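Local coordinates for AztD protein (Citrobacter koseri, PDB 6CMK) that acts as a periplasmic zinc chaperone, binding zinc ions through histidine-rich sites and handing one directly to the solute-binding protein AztC of the AztABCD transport system, at the interface of chains A and B. Sequence-based numbering; all coordinates share one arbitrary frame. Chains: chain A/B, AztD protein.

The interface of chains A and B. Residues chain A 126, 139, 169, 190, 216; chain B 104, 405.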
loop_
_atom_site.group_PDB
_atom_site.type_symbol
_atom_site.label_atom_id
_atom_site.label_comp_id
_atom_site.label_asym_id
_atom_site.label_seq_id
_atom_site.Cartn_x
_atom_site.Cartn_y
_atom_site.Cartn_z
ATOM N N HIS A 126 -17.760 6.284 -9.483
ATOM C CA HIS A 126 -18.039 4.884 -9.213
ATOM C C HIS A 126 -19.212 4.357 -10.033
ATOM O O HIS A 126 -20.283 4.972 -10.098
ATOM C CB HIS A 126 -18.278 4.702 -7.716
ATOM C CG HIS A 126 -17.003 4.649 -6.938
ATOM N ND1 HIS A 126 -16.243 3.503 -6.847
ATOM C CD2 HIS A 126 -16.307 5.616 -6.297
ATOM C CE1 HIS A 126 -15.152 3.758 -6.148
ATOM N NE2 HIS A 126 -15.165 5.033 -5.804
ATOM N N ASP A 139 -19.038 12.659 -9.563
ATOM C CA ASP A 139 -18.523 13.440 -8.444
ATOM C C ASP A 139 -18.904 14.911 -8.529
ATOM O O ASP A 139 -18.986 15.592 -7.500
ATOM C CB ASP A 139 -16.997 13.317 -8.380
ATOM C CG ASP A 139 -16.533 11.958 -7.886
ATOM O OD1 ASP A 139 -17.383 11.071 -7.678
ATOM O OD2 ASP A 139 -15.311 11.775 -7.701
ATOM N N HIS A 169 -17.611 12.773 -3.620
ATOM C CA HIS A 169 -17.062 11.518 -4.134
ATOM C C HIS A 169 -17.732 10.406 -3.352
ATOM O O HIS A 169 -17.288 10.047 -2.258
ATOM C CB HIS A 169 -15.541 11.446 -4.016
ATOM C CG HIS A 169 -14.962 10.167 -4.546
ATOM N ND1 HIS A 169 -14.816 9.911 -5.896
ATOM C CD2 HIS A 169 -14.526 9.055 -3.907
ATOM C CE1 HIS A 169 -14.300 8.704 -6.060
ATOM N NE2 HIS A 169 -14.118 8.163 -4.869
ATOM N N SER A 190 -17.113 18.249 0.358
ATOM C CA SER A 190 -15.798 17.924 -0.180
ATOM C C SER A 190 -15.087 16.848 0.627
ATOM O O SER A 190 -14.191 16.184 0.097
ATOM C CB SER A 190 -14.937 19.184 -0.223
ATOM O OG SER A 190 -15.120 19.941 0.961
ATOM N N HIS A 216 -16.199 4.715 2.042
ATOM C CA HIS A 216 -15.648 4.456 0.720
ATOM C C HIS A 216 -15.293 2.983 0.626
ATOM O O HIS A 216 -14.689 2.425 1.550
ATOM C CB HIS A 216 -14.391 5.281 0.428
ATOM C CG HIS A 216 -13.934 5.161 -0.992
ATOM N ND1 HIS A 216 -13.239 4.064 -1.452
ATOM C CD2 HIS A 216 -14.134 5.959 -2.068
ATOM C CE1 HIS A 216 -12.997 4.209 -2.743
ATOM N NE2 HIS A 216 -13.535 5.348 -3.139
ATOM N N HIS B 104 -7.609 4.835 -6.958
ATOM C CA HIS B 104 -7.057 6.152 -6.691
ATOM C C HIS B 104 -6.743 6.255 -5.208
ATOM O O HIS B 104 -7.132 5.403 -4.406
ATOM C CB HIS B 104 -8.023 7.262 -7.114
ATOM C CG HIS B 104 -9.372 7.161 -6.471
ATOM N ND1 HIS B 104 -10.272 6.168 -6.785
ATOM C CD2 HIS B 104 -9.970 7.928 -5.529
ATOM C CE1 HIS B 104 -11.369 6.326 -6.066
ATOM N NE2 HIS B 104 -11.212 7.388 -5.297
ATOM N N HIS B 405 -10.740 16.372 -3.365
ATOM C CA HIS B 405 -12.056 16.524 -3.975
ATOM C C HIS B 405 -12.649 17.898 -3.681
ATOM O O HIS B 405 -13.454 18.411 -4.462
ATOM C CB HIS B 405 -13.003 15.417 -3.491
ATOM C CG HIS B 405 -12.504 14.033 -3.763
ATOM N ND1 HIS B 405 -12.628 13.422 -4.993
ATOM C CD2 HIS B 405 -11.880 13.136 -2.960
ATOM C CE1 HIS B 405 -12.101 12.210 -4.937
ATOM N NE2 HIS B 405 -11.641 12.013 -3.715
HETATM O O HOH W 1 -14.511 14.384 -6.647
#
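B:His405 and A:His169 carry the ring packing of this contact: their imidazoles stack at 18°, with centroids 4.6 Å apart. B:His405 CE1 lies 3.5 Å from A:His169 CG, and the A:His169 CB methylene covers the same B:His405 ring near its rim. A:Ser190, poorly ordered, adds a loose backbone contact beside B:His405 CB.

B:His104 meets A:His169 tip to tip and edge-to-face; its CG, between the backbone N and the carbonyl carbon (chi1 56°), directs the ring there. A:His169 NE2 and B:His104 NE2 approach to 3.0 Å. The NE2 atoms of A:His126, A:His169 and A:His216 cluster around the zinc position, and B:His104 NE2 comes up beside them, perhaps as a further ligand. A:His216 also meets B:His104 tip to tip, whereas A:His126 passes obliquely.

A hydrogen bond fixes the rotation of the A:His169 ring. Its ND1 donates to A:Asp139 OD2 (2.6 Å), almost in the ring plane and on the carboxylate's syn side, tilted 24° from the carboxylate plane; the carboxylate may make the imidazole a stronger zinc ligand. A water 2.7 Å from B:His405 ND1 also touches A:Asp139 OD2 and links the chains.

The chain A histidines form high-affinity zinc site 1; B:His104 and B:His405 are site 2 residues of their own chain, with B:His104 NE2 turned to site 1 here. AztD is a monomer, so this pairing is probably a crystal contact. A:His126 lies on propeller strand 124-130; the other histidines sit in loops, B:His405 ending the modelled chain beyond strand 392-401.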